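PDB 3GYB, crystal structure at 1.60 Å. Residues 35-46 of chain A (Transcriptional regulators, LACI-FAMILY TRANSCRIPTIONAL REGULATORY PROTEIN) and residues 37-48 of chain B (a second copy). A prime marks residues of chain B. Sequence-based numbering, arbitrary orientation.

Chain A, residues 35-46: GYRLSVIDSLTS
Chain B (37-48) RLSVIDSLTSQA

Two copies of one segment meet as strands 37-41, their N-to-C directions 133° apart and their axes approaching to 4.5 Å. Residues 37-41 are extended in both chains (phi -102° to -139°, psi 130° to 146°), and the register pairs Ser39 with Ile41′ and Arg37 with Gln47′. Only one beta bridge forms, an antiparallel hydrogen-bonded pair: Val40 N to Val40′ O and Val40′ N to Val40 O are both 2.8 Å and nearly straight (166° and 170°). Beside this bridge, the turn that follows each strand supplies further bonds.

There Leu38 is read at both its backbone polar groups by one serine: Leu38 N donates to Ser46′ O at 2.8 Å, while Ser46′ OG donates to Leu38 O at 2.7 Å. The reciprocal pair, Leu38′ N to Ser46 O and Ser46 OG to Leu38′ O, repeats both lengths. Leu38 CA to Ser46′ CA and Ser46 CA to Leu38′ CA are each 4.3 Å.

Asp42, chi1 p, ties the turn together. Its OD1 accepts from Ser46 N at 2.7 Å and Thr45 N at 2.8 Å, its OD2 takes Thr45 OG1 at 2.8 Å, and Asp42 N donates to Ser46 OG at 3.0 Å, so Ser46 OG (chi1 m) accepts within its own chain while donating to Leu38′ O. Chain B builds the same cage.

The copies differ at Ser39, Leu38 and Ile41. Ser39 OG (t) donates to Val40′ O at 3.1 Å; Ser39′ OG (p) bonds weakly to Ser39 OG at 3.2 Å, though the place of Ser39′ OG is less sure.

The stretches bury 590 Å² in all, Leu38 and Leu38′ the most covered. Val40 CB and Val40′ CB (both t) lie 4.4 Å apart. Leu38 (m, t) sets CD1 3.7 Å from Thr45′ O; Leu38′ (m, p) offers CD2 to Thr45 O at 4.0 Å. Ile41 (m, m) curls back, its CD1 3.5 Å from Ser39′ CB; Ile41′ is m, t.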

# COMPACT_ATOMS: atom_id res chain seq x y z
N GLY A 35 13.96 -22.84 0.25
CA GLY A 35 15.16 -22.30 0.86
C GLY A 35 15.56 -20.90 0.45
O GLY A 35 16.53 -20.36 0.96
N TYR A 36 14.82 -20.29 -0.47
CA TYR A 36 15.14 -18.94 -0.91
C TYR A 36 14.56 -17.90 0.03
O TYR A 36 13.55 -18.14 0.70
CB TYR A 36 14.61 -18.70 -2.32
CG TYR A 36 15.37 -19.46 -3.39
CD1 TYR A 36 16.62 -19.02 -3.83
CD2 TYR A 36 14.85 -20.63 -3.94
CE1 TYR A 36 17.34 -19.74 -4.78
CE2 TYR A 36 15.56 -21.36 -4.89
CZ TYR A 36 16.80 -20.91 -5.30
OH TYR A 36 17.51 -21.63 -6.23
N ARG A 37 15.23 -16.75 0.08
CA ARG A 37 14.79 -15.63 0.90
C ARG A 37 14.68 -14.44 -0.06
O ARG A 37 15.46 -14.34 -1.00
CB ARG A 37 15.81 -15.34 2.00
CG ARG A 37 15.85 -16.44 3.06
CD ARG A 37 17.05 -16.30 3.98
NE ARG A 37 17.12 -17.42 4.93
CZ ARG A 37 16.49 -17.45 6.10
NH1 ARG A 37 15.73 -16.43 6.49
NH2 ARG A 37 16.60 -18.52 6.88
N LEU A 38 13.72 -13.56 0.19
CA LEU A 38 13.49 -12.42 -0.69
C LEU A 38 13.77 -11.07 -0.06
O LEU A 38 13.55 -10.87 1.13
CB LEU A 38 12.03 -12.41 -1.16
CG LEU A 38 11.40 -13.72 -1.61
CD1 LEU A 38 9.93 -13.47 -1.96
CD2 LEU A 38 12.14 -14.28 -2.81
N SER A 39 14.26 -10.13 -0.88
CA SER A 39 14.52 -8.77 -0.42
C SER A 39 14.04 -7.85 -1.53
O SER A 39 14.24 -8.13 -2.71
CB SER A 39 16.00 -8.55 -0.14
OG SER A 39 16.19 -7.31 0.54
N VAL A 40 13.39 -6.75 -1.15
CA VAL A 40 12.84 -5.81 -2.11
C VAL A 40 13.66 -4.55 -2.34
O VAL A 40 14.18 -3.94 -1.40
CB VAL A 40 11.40 -5.40 -1.70
CG1 VAL A 40 10.86 -4.37 -2.67
CG2 VAL A 40 10.50 -6.64 -1.69
N ILE A 41 13.76 -4.17 -3.61
CA ILE A 41 14.47 -2.97 -4.04
C ILE A 41 13.42 -2.14 -4.77
O ILE A 41 12.71 -2.66 -5.63
CB ILE A 41 15.60 -3.33 -5.04
CG1 ILE A 41 16.66 -4.20 -4.36
CG2 ILE A 41 16.22 -2.05 -5.63
CD1 ILE A 41 17.48 -3.49 -3.30
N ASP A 42 13.28 -0.86 -4.43
CA ASP A 42 12.29 -0.04 -5.11
C ASP A 42 13.01 0.94 -6.05
O ASP A 42 14.23 0.91 -6.16
CB ASP A 42 11.40 0.69 -4.10
CG ASP A 42 12.02 1.96 -3.54
OD1 ASP A 42 13.27 2.07 -3.56
OD2 ASP A 42 11.26 2.83 -3.08
N SER A 43 12.25 1.80 -6.72
CA SER A 43 12.88 2.74 -7.64
C SER A 43 12.94 4.17 -7.11
O SER A 43 13.44 5.07 -7.78
CB SER A 43 12.14 2.74 -8.98
OG SER A 43 10.86 3.34 -8.85
N LEU A 44 12.44 4.38 -5.90
CA LEU A 44 12.42 5.73 -5.32
C LEU A 44 13.28 5.92 -4.08
O LEU A 44 13.72 7.04 -3.80
CB LEU A 44 10.98 6.13 -4.98
CG LEU A 44 9.96 6.14 -6.12
CD1 LEU A 44 8.57 6.41 -5.55
CD2 LEU A 44 10.33 7.20 -7.14
N THR A 45 13.55 4.85 -3.34
CA THR A 45 14.32 4.99 -2.11
C THR A 45 15.55 4.11 -1.93
O THR A 45 16.44 4.44 -1.15
CB THR A 45 13.42 4.76 -0.89
OG1 THR A 45 12.89 3.43 -0.92
CG2 THR A 45 12.27 5.77 -0.88
N SER A 46 15.62 2.99 -2.64
CA SER A 46 16.76 2.09 -2.49
C SER A 46 18.11 2.67 -2.90
O SER A 46 19.15 2.20 -2.45
CB SER A 46 16.52 0.78 -3.25
OG SER A 46 15.55 -0.01 -2.59
N ARG B 37 22.92 2.02 -0.17
CA ARG B 37 21.77 1.54 -0.92
C ARG B 37 20.94 0.74 0.07
O ARG B 37 21.49 0.11 0.97
CB ARG B 37 22.23 0.66 -2.09
CG ARG B 37 22.88 1.47 -3.21
CD ARG B 37 23.55 0.60 -4.25
NE ARG B 37 24.24 1.42 -5.24
CZ ARG B 37 23.68 1.89 -6.35
NH1 ARG B 37 22.41 1.62 -6.64
NH2 ARG B 37 24.38 2.67 -7.17
N LEU B 38 19.62 0.78 -0.09
CA LEU B 38 18.71 0.10 0.82
C LEU B 38 17.91 -1.03 0.18
O LEU B 38 17.50 -0.94 -0.97
CB LEU B 38 17.72 1.10 1.42
CG LEU B 38 18.18 2.15 2.44
CD1 LEU B 38 19.45 2.84 1.99
CD2 LEU B 38 17.05 3.16 2.61
N SER B 39 17.68 -2.08 0.96
CA SER B 39 16.88 -3.21 0.49
C SER B 39 15.97 -3.56 1.66
O SER B 39 16.38 -3.47 2.82
CB SER B 39 17.77 -4.39 0.12
OG SER B 39 18.30 -4.99 1.29
N VAL B 40 14.74 -3.95 1.35
CA VAL B 40 13.77 -4.26 2.39
C VAL B 40 13.47 -5.73 2.61
O VAL B 40 13.40 -6.52 1.67
CB VAL B 40 12.45 -3.51 2.10
CG1 VAL B 40 11.36 -3.92 3.09
CG2 VAL B 40 12.69 -2.00 2.19
N ILE B 41 13.29 -6.09 3.88
CA ILE B 41 12.94 -7.44 4.29
C ILE B 41 11.71 -7.32 5.18
O ILE B 41 11.69 -6.50 6.09
CB ILE B 41 14.09 -8.11 5.07
CG1 ILE B 41 15.22 -8.44 4.10
CG2 ILE B 41 13.58 -9.36 5.80
CD1 ILE B 41 16.34 -9.23 4.70
N ASP B 42 10.67 -8.11 4.90
CA ASP B 42 9.46 -8.05 5.71
C ASP B 42 9.37 -9.27 6.62
O ASP B 42 10.32 -10.05 6.71
CB ASP B 42 8.21 -7.92 4.81
CG ASP B 42 7.78 -9.23 4.20
OD1 ASP B 42 8.59 -10.18 4.16
OD2 ASP B 42 6.62 -9.32 3.74
N SER B 43 8.25 -9.43 7.30
CA SER B 43 8.10 -10.57 8.20
C SER B 43 7.09 -11.58 7.68
O SER B 43 6.85 -12.60 8.33
CB SER B 43 7.66 -10.08 9.59
OG SER B 43 6.34 -9.57 9.55
N LEU B 44 6.52 -11.32 6.52
CA LEU B 44 5.51 -12.22 5.97
C LEU B 44 5.88 -12.95 4.69
O LEU B 44 5.37 -14.04 4.43
CB LEU B 44 4.21 -11.45 5.71
CG LEU B 44 3.55 -10.76 6.90
CD1 LEU B 44 2.36 -9.94 6.41
CD2 LEU B 44 3.10 -11.81 7.91
N THR B 45 6.77 -12.37 3.89
CA THR B 45 7.13 -13.00 2.63
C THR B 45 8.61 -13.21 2.35
O THR B 45 8.97 -14.07 1.54
CB THR B 45 6.53 -12.20 1.45
OG1 THR B 45 7.09 -10.88 1.43
CG2 THR B 45 5.01 -12.10 1.59
N SER B 46 9.47 -12.45 3.01
CA SER B 46 10.91 -12.57 2.78
C SER B 46 11.50 -13.94 3.11
O SER B 46 12.53 -14.33 2.55
CB SER B 46 11.66 -11.48 3.54
OG SER B 46 11.54 -10.23 2.87
N GLN B 47 10.86 -14.67 4.02
CA GLN B 47 11.35 -15.99 4.41
C GLN B 47 10.22 -16.89 4.87
O GLN B 47 9.14 -16.42 5.21
CB GLN B 47 12.42 -15.87 5.51
CG GLN B 47 11.98 -15.11 6.75
CD GLN B 47 11.92 -13.61 6.54
OE1 GLN B 47 12.88 -13.00 6.06
NE2 GLN B 47 10.80 -13.00 6.93
N ALA B 48 10.46 -18.20 4.85
CA ALA B 48 9.45 -19.16 5.26
C ALA B 48 9.23 -19.14 6.76
O ALA B 48 8.10 -19.27 7.23
CB ALA B 48 9.86 -20.56 4.81
O HOH W 1 13.07 -18.92 3.26